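Local structure of acyl-CoA dehydrogenase (Slackia heliotrinireducens, 4RM7) at residues N92-L100 / Y116-L126; A252-D263 / R351-Y362. The protein is a tetrameric member of the acyl-CoA dehydrogenase family, built from an N-terminal helical domain, a middle beta domain and a C-terminal helical domain. All coordinates share one frame; numbering follows the deposited sequence. Where two conformers were deposited one is given.

Contact 1: N92-L100 / Y116-L126; sequences NDLLQLQIL and YQDTGRLSYAL
Q96 and Y124 carry the polar side of this contact, in which helix 92-100 packs against the end of helix 106-119 and the first strand of the middle domain, at 90° to strand 124-126. The Q96 side chain is the main bump: its extended chain reaches out between L122 and L126, with L122 CD1 3.6 Å from Q96 NE2 and L126 CB against Q96 OE1. At its end OE1 accepts from L126 N (3.1 Å, N-H...O 153°), the donor well above the amide plane, while NE2 makes only a weak bond to Y124 O. The Y124 ring sits in the hollow between Q96 and L100: CG lies between the backbone N and the carbonyl carbon (chi1 63°), and OH donates at 2.8 Å to Q96 O, which lies at the ring edge, near its plane. L100 N bonds the same oxygen from the opposite face of the carbonyl plane, and L100 CD2 meets the ring obliquely, 3.6 Å from Y124 CE2. I99 CD1 meets L126 CD2 at 3.6 Å, their side chains crossing at about a right angle. On the other flank the Y116 ring slants across D93 and L97, with L97 CD2 3.9 Å from Y116 CD2. A water in the ring plane joins Y116 OH to OD2 of partly exposed D93. Apart from that bridge, the Q96 and Y124 side chains bond to backbone, and buried Q96 O serves two donors.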
loop_
_atom_site.group_PDB
_atom_site.type_symbol
_atom_site.label_atom_id
_atom_site.label_comp_id
_atom_site.label_asym_id
_atom_site.label_seq_id
_atom_site.Cartn_x
_atom_site.Cartn_y
_atom_site.Cartn_z
ATOM N N ASN A 92 -7.573 -4.737 30.341
ATOM C CA ASN A 92 -6.361 -4.756 31.159
ATOM C C ASN A 92 -6.613 -5.407 32.526
ATOM O O ASN A 92 -5.752 -6.114 33.037
ATOM C CB ASN A 92 -5.784 -3.347 31.329
ATOM C CG ASN A 92 -4.518 -3.329 32.182
ATOM O OD1 ASN A 92 -4.539 -2.901 33.336
ATOM N ND2 ASN A 92 -3.417 -3.806 31.623
ATOM N N ASP A 93 -7.788 -5.199 33.110
ATOM C CA ASP A 93 -8.147 -5.923 34.339
ATOM C C ASP A 93 -8.259 -7.433 34.122
ATOM O O ASP A 93 -7.767 -8.214 34.934
ATOM C CB ASP A 93 -9.463 -5.428 34.925
ATOM C CG ASP A 93 -9.412 -3.983 35.331
ATOM O OD1 ASP A 93 -8.306 -3.466 35.609
ATOM O OD2 ASP A 93 -10.492 -3.362 35.366
ATOM N N LEU A 94 -8.902 -7.844 33.032
ATOM C CA LEU A 94 -9.100 -9.272 32.787
ATOM C C LEU A 94 -7.766 -9.993 32.691
ATOM O O LEU A 94 -7.616 -11.087 33.205
ATOM C CB LEU A 94 -9.912 -9.523 31.513
ATOM C CG LEU A 94 -11.357 -9.015 31.529
ATOM C CD1 LEU A 94 -12.117 -9.521 30.319
ATOM C CD2 LEU A 94 -12.055 -9.397 32.819
ATOM N N LEU A 95 -6.792 -9.366 32.048
ATOM C CA LEU A 95 -5.505 -10.011 31.865
ATOM C C LEU A 95 -4.735 -10.055 33.186
ATOM O O LEU A 95 -4.065 -11.043 33.502
ATOM C CB LEU A 95 -4.695 -9.284 30.797
ATOM C CG LEU A 95 -3.287 -9.839 30.581
ATOM C CD1 LEU A 95 -3.343 -11.208 29.911
ATOM C CD2 LEU A 95 -2.435 -8.877 29.784
ATOM N N GLN A 96 -4.839 -8.976 33.953
ATOM C CA GLN A 96 -4.112 -8.844 35.208
ATOM C C GLN A 96 -4.635 -9.836 36.217
ATOM O O GLN A 96 -3.891 -10.347 37.049
ATOM C CB GLN A 96 -4.233 -7.431 35.769
ATOM C CG GLN A 96 -3.256 -6.448 35.174
ATOM C CD GLN A 96 -3.218 -5.155 35.959
ATOM O OE1 GLN A 96 -2.332 -4.313 35.761
ATOM N NE2 GLN A 96 -4.189 -4.985 36.861
ATOM N N LEU A 97 -5.931 -10.091 36.128
ATOM C CA LEU A 97 -6.597 -11.047 36.983
ATOM C C LEU A 97 -6.090 -12.434 36.675
ATOM O O LEU A 97 -5.719 -13.198 37.564
ATOM C CB LEU A 97 -8.105 -10.990 36.774
ATOM C CG LEU A 97 -8.873 -11.805 37.809
ATOM C CD1 LEU A 97 -8.434 -11.396 39.212
ATOM C CD2 LEU A 97 -10.373 -11.639 37.631
ATOM N N GLN A 98 -6.079 -12.743 35.392
ATOM C CA GLN A 98 -5.661 -14.047 34.911
ATOM C C GLN A 98 -4.211 -14.340 35.283
ATOM O O GLN A 98 -3.903 -15.413 35.806
ATOM C CB GLN A 98 -5.852 -14.118 33.407
ATOM C CG GLN A 98 -5.738 -15.502 32.845
ATOM C CD GLN A 98 -6.279 -15.577 31.441
ATOM O OE1 GLN A 98 -7.071 -14.726 31.023
ATOM N NE2 GLN A 98 -5.840 -16.584 30.691
ATOM N N ILE A 99 -3.337 -13.368 35.023
ATOM C CA ILE A 99 -1.921 -13.468 35.356
ATOM C C ILE A 99 -1.677 -13.642 36.857
ATOM O O ILE A 99 -0.836 -14.447 37.269
ATOM C CB ILE A 99 -1.167 -12.235 34.859
ATOM C CG1 ILE A 99 -0.996 -12.306 33.350
ATOM C CG2 ILE A 99 0.193 -12.123 35.505
ATOM C CD1 ILE A 99 -0.376 -11.061 32.780
ATOM N N LEU A 100 -2.411 -12.902 37.676
ATOM C CA LEU A 100 -2.306 -13.082 39.121
ATOM C C LEU A 100 -2.671 -14.506 39.541
ATOM O O LEU A 100 -1.941 -15.123 40.315
ATOM C CB LEU A 100 -3.194 -12.094 39.878
ATOM C CG LEU A 100 -3.043 -12.305 41.386
ATOM C CD1 LEU A 100 -1.636 -11.981 41.774
ATOM C CD2 LEU A 100 -4.027 -11.497 42.205
ATOM N N TYR A 116 -12.037 -7.161 43.615
ATOM C CA TYR A 116 -12.453 -6.909 42.248
ATOM C C TYR A 116 -13.949 -7.169 42.066
ATOM O O TYR A 116 -14.641 -6.411 41.386
ATOM C CB TYR A 116 -11.632 -7.766 41.279
ATOM C CG TYR A 116 -11.996 -7.585 39.820
ATOM C CD1 TYR A 116 -11.919 -6.339 39.216
ATOM C CD2 TYR A 116 -12.413 -8.671 39.046
ATOM C CE1 TYR A 116 -12.245 -6.174 37.879
ATOM C CE2 TYR A 116 -12.745 -8.522 37.709
ATOM C CZ TYR A 116 -12.657 -7.271 37.132
ATOM O OH TYR A 116 -12.982 -7.123 35.808
ATOM N N GLN A 117 -14.450 -8.232 42.685
ATOM C CA GLN A 117 -15.867 -8.571 42.573
ATOM C C GLN A 117 -16.741 -7.613 43.368
ATOM O O GLN A 117 -17.884 -7.345 42.998
ATOM C CB GLN A 117 -16.097 -10.014 43.014
ATOM C CG GLN A 117 -15.429 -10.993 42.054
ATOM C CD GLN A 117 -15.492 -12.437 42.503
ATOM O OE1 GLN A 117 -15.514 -13.351 41.675
ATOM N NE2 GLN A 117 -15.506 -12.658 43.812
ATOM N N ASP A 118 -16.189 -7.063 44.440
ATOM C CA ASP A 118 -16.949 -6.156 45.282
ATOM C C ASP A 118 -16.875 -4.704 44.811
ATOM O O ASP A 118 -17.737 -3.904 45.152
ATOM C CB ASP A 118 -16.476 -6.254 46.738
ATOM C CG ASP A 118 -16.701 -7.638 47.343
ATOM O OD1 ASP A 118 -17.492 -8.429 46.780
ATOM O OD2 ASP A 118 -16.088 -7.930 48.396
ATOM N N THR A 119 -15.854 -4.347 44.039
ATOM C CA THR A 119 -15.722 -2.950 43.623
ATOM C C THR A 119 -15.523 -2.744 42.120
ATOM O O THR A 119 -15.769 -1.651 41.616
ATOM C CB THR A 119 -14.553 -2.265 44.332
ATOM O OG1 THR A 119 -13.321 -2.726 43.764
ATOM C CG2 THR A 119 -14.578 -2.573 45.821
ATOM N N GLY A 120 -15.101 -3.784 41.417
ATOM C CA GLY A 120 -14.835 -3.662 40.000
ATOM C C GLY A 120 -13.480 -3.072 39.700
ATOM O O GLY A 120 -13.195 -2.701 38.578
ATOM N N ARG A 121 -12.641 -2.989 40.720
ATOM C CA ARG A 121 -11.301 -2.452 40.579
ATOM C C ARG A 121 -10.281 -3.406 41.173
ATOM O O ARG A 121 -10.610 -4.246 41.988
ATOM C CB ARG A 121 -11.190 -1.080 41.237
ATOM C CG ARG A 121 -11.822 0.039 40.439
ATOM C CD ARG A 121 -11.544 1.397 41.049
ATOM N NE ARG A 121 -12.663 2.309 40.880
ATOM C CZ ARG A 121 -12.791 3.156 39.871
ATOM N NH1 ARG A 121 -11.870 3.216 38.932
ATOM N NH2 ARG A 121 -13.845 3.945 39.798
ATOM N N LEU A 122 -9.044 -3.285 40.722
ATOM C CA LEU A 122 -7.953 -4.108 41.203
ATOM C C LEU A 122 -6.998 -3.222 41.962
ATOM O O LEU A 122 -6.749 -2.097 41.574
ATOM C CB LEU A 122 -7.226 -4.765 40.040
ATOM C CG LEU A 122 -7.855 -6.028 39.474
ATOM C CD1 LEU A 122 -7.026 -6.549 38.322
ATOM C CD2 LEU A 122 -7.986 -7.091 40.544
ATOM N N SER A 123 -6.471 -3.726 43.059
ATOM C CA SER A 123 -5.634 -2.929 43.929
ATOM C C SER A 123 -4.165 -3.008 43.555
ATOM O O SER A 123 -3.324 -2.509 44.273
ATOM C CB SER A 123 -5.836 -3.328 45.386
ATOM O OG SER A 123 -5.296 -4.604 45.644
ATOM N N TYR A 124 -3.851 -3.664 42.451
ATOM C CA TYR A 124 -2.466 -3.797 42.036
ATOM C C TYR A 124 -2.247 -3.449 40.576
ATOM O O TYR A 124 -3.174 -3.436 39.794
ATOM C CB TYR A 124 -1.946 -5.199 42.334
ATOM C CG TYR A 124 -2.648 -6.296 41.592
ATOM C CD1 TYR A 124 -2.215 -6.698 40.349
ATOM C CD2 TYR A 124 -3.738 -6.936 42.140
ATOM C CE1 TYR A 124 -2.853 -7.708 39.668
ATOM C CE2 TYR A 124 -4.381 -7.947 41.465
ATOM C CZ TYR A 124 -3.933 -8.326 40.230
ATOM O OH TYR A 124 -4.573 -9.330 39.553
ATOM N N ALA A 125 -1.011 -3.127 40.232
ATOM C CA ALA A 125 -0.642 -2.844 38.858
ATOM C C ALA A 125 0.512 -3.718 38.411
ATOM O O ALA A 125 1.461 -3.902 39.139
ATOM C CB ALA A 125 -0.294 -1.385 38.693
ATOM N N LEU A 126 0.411 -4.251 37.205
ATOM C CA LEU A 126 1.366 -5.195 36.656
ATOM C C LEU A 126 2.607 -4.485 36.131
ATOM O O LEU A 126 2.494 -3.594 35.303
ATOM C CB LEU A 126 0.676 -5.970 35.538
ATOM C CG LEU A 126 1.328 -7.158 34.845
ATOM C CD1 LEU A 126 1.688 -8.257 35.844
ATOM C CD2 LEU A 126 0.370 -7.683 33.792
HETATM O O HOH W 1 -12.579 -4.858 34.919
#

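Contact 2: A252-D263 / R351-Y362; sequences AALGEAQAAMED and RVSSIWQDCRGY
The E256 side chain enters a hole formed by I355, D358, C359 and Y362, and I355 returns the fit among E256, A257, A259 and A260. In this tight part I355 CG2 lies 3.6 Å from E256 O, and small alanines let the backbones come close, with A260 CA 5.4 Å from V352 CA. Y362 OH donates to E256 OE1 at 2.7 Å, nearly along the C-O axis, the ring turned 82° from the carboxylate; A253 CB comes within 3.4 Å of Y362 CD2. D358 OD1 accepts from Q207 N. This reciprocal knobs-into-holes packing joins two near-antiparallel helices (152°, axes 9.5 Å apart) of the C-terminal helical domain, and W356, on the far side of helix 351-362, stacks on W356 of a second subunit. Packing is looser where R351, E262 and D263 are partly exposed. R351 forms a salt bridge with D263: NE donates to OD2 (2.9 Å, 163°), which uses its syn lone pair, and NH2 adds a weak bond to OD1. A259 CB covers one guanidinium face toward its rim. E262 OE1 stays 4.2 Å from R351 NH2, a water spanning the two, and E262 OE2 pairs with R82.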
loop_
_atom_site.group_PDB
_atom_site.type_symbol
_atom_site.label_atom_id
_atom_site.label_comp_id
_atom_site.label_asym_id
_atom_site.label_seq_id
_atom_site.Cartn_x
_atom_site.Cartn_y
_atom_site.Cartn_z
ATOM N N ALA A 252 -10.203 -4.968 21.111
ATOM C CA ALA A 252 -10.420 -3.550 21.360
ATOM C C ALA A 252 -10.218 -2.748 20.085
ATOM O O ALA A 252 -10.982 -1.824 19.804
ATOM C CB ALA A 252 -9.486 -3.025 22.483
ATOM N N ALA A 253 -9.191 -3.094 19.314
ATOM C CA ALA A 253 -8.905 -2.364 18.085
ATOM C C ALA A 253 -10.068 -2.508 17.093
ATOM O O ALA A 253 -10.495 -1.542 16.446
ATOM C CB ALA A 253 -7.628 -2.854 17.485
ATOM N N LEU A 254 -10.587 -3.725 17.004
ATOM C CA LEU A 254 -11.686 -4.041 16.114
ATOM C C LEU A 254 -12.935 -3.241 16.501
ATOM O O LEU A 254 -13.615 -2.638 15.666
ATOM C CB LEU A 254 -11.963 -5.535 16.172
ATOM C CG LEU A 254 -13.244 -6.050 15.533
ATOM C CD1 LEU A 254 -13.256 -5.751 14.029
ATOM C CD2 LEU A 254 -13.394 -7.546 15.828
ATOM N N GLY A 255 -13.226 -3.246 17.787
ATOM C CA GLY A 255 -14.366 -2.533 18.302
ATOM C C GLY A 255 -14.273 -1.055 18.002
ATOM O O GLY A 255 -15.231 -0.463 17.507
ATOM N N GLU A 256 -13.133 -0.444 18.306
ATOM C CA GLU A 256 -13.010 0.991 18.099
ATOM C C GLU A 256 -13.096 1.305 16.605
ATOM O O GLU A 256 -13.767 2.259 16.203
ATOM C CB GLU A 256 -11.708 1.521 18.685
ATOM C CG GLU A 256 -11.614 1.396 20.183
ATOM C CD GLU A 256 -10.552 2.318 20.763
ATOM O OE1 GLU A 256 -9.544 1.818 21.311
ATOM O OE2 GLU A 256 -10.731 3.549 20.682
ATOM N N ALA A 257 -12.406 0.502 15.793
ATOM C CA ALA A 257 -12.439 0.654 14.348
ATOM C C ALA A 257 -13.879 0.577 13.849
ATOM O O ALA A 257 -14.311 1.341 12.983
ATOM C CB ALA A 257 -11.564 -0.433 13.667
ATOM N N GLN A 258 -14.633 -0.343 14.424
ATOM C CA GLN A 258 -16.013 -0.516 14.025
ATOM C C GLN A 258 -16.830 0.752 14.337
ATOM O O GLN A 258 -17.758 1.095 13.597
ATOM C CB GLN A 258 -16.603 -1.744 14.723
ATOM C CG GLN A 258 -18.038 -2.014 14.367
ATOM C CD GLN A 258 -18.202 -2.352 12.905
ATOM O OE1 GLN A 258 -17.762 -3.402 12.466
ATOM N NE2 GLN A 258 -18.841 -1.463 12.142
ATOM N N ALA A 259 -16.474 1.444 15.426
ATOM C CA ALA A 259 -17.181 2.657 15.844
ATOM C C ALA A 259 -16.913 3.791 14.859
ATOM O O ALA A 259 -17.819 4.548 14.502
ATOM C CB ALA A 259 -16.765 3.062 17.243
ATOM N N ALA A 260 -15.663 3.882 14.416
ATOM C CA ALA A 260 -15.263 4.834 13.395
ATOM C C ALA A 260 -16.001 4.601 12.074
ATOM O O ALA A 260 -16.385 5.547 11.385
ATOM C CB ALA A 260 -13.765 4.757 13.170
HETATM N N MSE A 261 -16.183 3.337 11.722
HETATM C CA MSE A 261 -16.881 3.003 10.495
HETATM C C MSE A 261 -18.352 3.438 10.572
HETATM O O MSE A 261 -18.865 4.063 9.641
HETATM C CB MSE A 261 -16.776 1.506 10.202
HETATM C CG MSE A 261 -17.658 1.061 9.055
HETATM SE SE MSE A 261 -17.024 1.743 7.340
HETATM C CE MSE A 261 -17.888 0.398 6.242
ATOM N N GLU A 262 -19.019 3.123 11.679
ATOM C CA GLU A 262 -20.381 3.614 11.900
ATOM C C GLU A 262 -20.520 5.132 11.737
ATOM O O GLU A 262 -21.479 5.600 11.104
ATOM C CB GLU A 262 -20.876 3.205 13.268
ATOM C CG GLU A 262 -21.018 1.716 13.401
ATOM C CD GLU A 262 -21.241 1.281 14.837
ATOM O OE1 GLU A 262 -21.346 2.169 15.715
ATOM O OE2 GLU A 262 -21.318 0.055 15.091
ATOM N N ASP A 263 -19.571 5.908 12.261
ATOM C CA ASP A 263 -19.644 7.372 12.099
ATOM C C ASP A 263 -19.487 7.778 10.632
ATOM O O ASP A 263 -20.217 8.651 10.140
ATOM C CB ASP A 263 -18.586 8.097 12.952
ATOM C CG ASP A 263 -18.797 7.900 14.447
ATOM O OD1 ASP A 263 -19.877 7.411 14.831
ATOM O OD2 ASP A 263 -17.884 8.228 15.238
ATOM N N ARG A 351 -14.939 11.846 17.909
ATOM C CA ARG A 351 -14.371 10.645 18.486
ATOM C C ARG A 351 -13.532 9.885 17.469
ATOM O O ARG A 351 -12.634 9.156 17.860
ATOM C CB ARG A 351 -15.458 9.745 19.076
ATOM C CG ARG A 351 -16.339 9.031 18.100
ATOM C CD ARG A 351 -17.357 8.189 18.869
ATOM N NE ARG A 351 -18.067 7.274 17.982
ATOM C CZ ARG A 351 -18.831 6.270 18.399
ATOM N NH1 ARG A 351 -18.971 6.018 19.699
ATOM N NH2 ARG A 351 -19.446 5.509 17.511
ATOM N N VAL A 352 -13.778 10.088 16.178
ATOM C CA VAL A 352 -12.991 9.391 15.157
ATOM C C VAL A 352 -11.485 9.720 15.258
ATOM O O VAL A 352 -10.636 8.849 15.087
ATOM C CB VAL A 352 -13.517 9.692 13.728
ATOM C CG1 VAL A 352 -12.586 9.142 12.719
ATOM C CG2 VAL A 352 -14.835 8.997 13.507
ATOM N N SER A 353 -11.153 10.959 15.581
ATOM C CA SER A 353 -9.755 11.341 15.769
ATOM C C SER A 353 -9.123 10.736 17.041
ATOM O O SER A 353 -7.922 10.490 17.067
ATOM C CB SER A 353 -9.624 12.872 15.789
ATOM O OG SER A 353 -10.440 13.460 16.792
ATOM N N SER A 354 -9.913 10.504 18.090
ATOM C CA SER A 354 -9.415 9.771 19.256
ATOM C C SER A 354 -9.216 8.317 18.893
ATOM O O SER A 354 -8.215 7.706 19.260
ATOM C CB SER A 354 -10.371 9.844 20.435
ATOM O OG SER A 354 -10.944 11.122 20.534
ATOM N N ILE A 355 -10.186 7.754 18.180
ATOM C CA ILE A 355 -10.107 6.367 17.778
ATOM C C ILE A 355 -8.837 6.121 16.970
ATOM O O ILE A 355 -8.115 5.159 17.190
ATOM C CB ILE A 355 -11.329 5.980 16.966
ATOM C CG1 ILE A 355 -12.554 5.932 17.885
ATOM C CG2 ILE A 355 -11.090 4.642 16.204
ATOM C CD1 ILE A 355 -13.875 5.773 17.118
ATOM N N TRP A 356 -8.563 7.021 16.044
ATOM C CA TRP A 356 -7.393 6.923 15.190
ATOM C C TRP A 356 -6.126 6.896 16.029
ATOM O O TRP A 356 -5.228 6.098 15.805
ATOM C CB TRP A 356 -7.389 8.101 14.218
ATOM C CG TRP A 356 -6.206 8.226 13.371
ATOM C CD1 TRP A 356 -5.806 7.361 12.379
ATOM C CD2 TRP A 356 -5.274 9.320 13.356
ATOM N NE1 TRP A 356 -4.665 7.849 11.770
ATOM C CE2 TRP A 356 -4.322 9.047 12.343
ATOM C CE3 TRP A 356 -5.144 10.494 14.106
ATOM C CZ2 TRP A 356 -3.260 9.911 12.061
ATOM C CZ3 TRP A 356 -4.077 11.345 13.837
ATOM C CH2 TRP A 356 -3.147 11.046 12.826
ATOM N N GLN A 357 -6.066 7.783 17.003
ATOM C CA GLN A 357 -4.945 7.819 17.926
ATOM C C GLN A 357 -4.847 6.562 18.785
ATOM O O GLN A 357 -3.763 6.030 18.958
ATOM C CB GLN A 357 -5.050 9.055 18.807
ATOM C CG GLN A 357 -4.854 10.349 18.031
ATOM C CD GLN A 357 -5.122 11.585 18.872
ATOM O OE1 GLN A 357 -5.917 11.571 19.816
ATOM N NE2 GLN A 357 -4.464 12.659 18.527
ATOM N N ASP A 358 -5.972 6.104 19.327
ATOM C CA ASP A 358 -6.015 4.844 20.072
ATOM C C ASP A 358 -5.451 3.712 19.231
ATOM O O ASP A 358 -4.559 2.959 19.664
ATOM C CB ASP A 358 -7.444 4.474 20.497
ATOM C CG ASP A 358 -8.020 5.416 21.537
ATOM O OD1 ASP A 358 -7.251 6.115 22.235
ATOM O OD2 ASP A 358 -9.260 5.450 21.664
ATOM N N CYS A 359 -5.977 3.569 18.021
ATOM C CA CYS A 359 -5.593 2.415 17.210
ATOM C C CYS A 359 -4.105 2.435 16.857
ATOM O O CYS A 359 -3.459 1.397 16.842
ATOM C CB CYS A 359 -6.453 2.346 15.970
ATOM S SG CYS A 359 -8.177 1.880 16.361
ATOM N N ARG A 360 -3.549 3.621 16.633
ATOM C CA ARG A 360 -2.119 3.743 16.372
ATOM C C ARG A 360 -1.325 3.182 17.532
ATOM O O ARG A 360 -0.277 2.593 17.327
ATOM C CB ARG A 360 -1.718 5.199 16.136
ATOM C CG ARG A 360 -0.245 5.381 15.777
ATOM C CD ARG A 360 0.029 4.845 14.380
ATOM N NE ARG A 360 1.457 4.761 14.024
ATOM C CZ ARG A 360 2.325 3.905 14.565
ATOM N NH1 ARG A 360 1.934 3.071 15.525
ATOM N NH2 ARG A 360 3.592 3.904 14.165
ATOM N N GLY A 361 -1.836 3.370 18.745
ATOM C CA GLY A 361 -1.197 2.872 19.956
ATOM C C GLY A 361 -1.210 1.350 20.069
ATOM O O GLY A 361 -0.282 0.732 20.579
ATOM N N TYR A 362 -2.262 0.732 19.570
ATOM C CA TYR A 362 -2.317 -0.713 19.524
ATOM C C TYR A 362 -1.169 -1.343 18.709
ATOM O O TYR A 362 -0.828 -2.499 18.901
ATOM C CB TYR A 362 -3.674 -1.134 18.975
ATOM C CG TYR A 362 -4.818 -0.818 19.917
ATOM C CD1 TYR A 362 -4.639 -0.855 21.299
ATOM C CD2 TYR A 362 -6.069 -0.470 19.431
ATOM C CE1 TYR A 362 -5.682 -0.573 22.162
ATOM C CE2 TYR A 362 -7.118 -0.192 20.286
ATOM C CZ TYR A 362 -6.924 -0.249 21.647
ATOM O OH TYR A 362 -7.971 0.031 22.489
HETATM O O HOH W 2 -20.696 3.406 18.233
#

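Both contacts are mainly buried, yet they lie on opposite sides of the chain's centre, with their own centres 25 Å apart and nearest atoms about 8 Å. Contact 1 sets a helix against a helix end, a loop and a strand, spanning the N-terminal and middle parts of the chain; contact 2 pairs two helices of the C-terminal domain. They share a neighbour: helix 234-270 supplies one side of contact 2, while its residues L241 and F248 pack on contact 1. Side chains bond to backbone in contact 1, whereas contact 2 relies on side-chain carboxylates. Other subunits touch contact 2 but not contact 1.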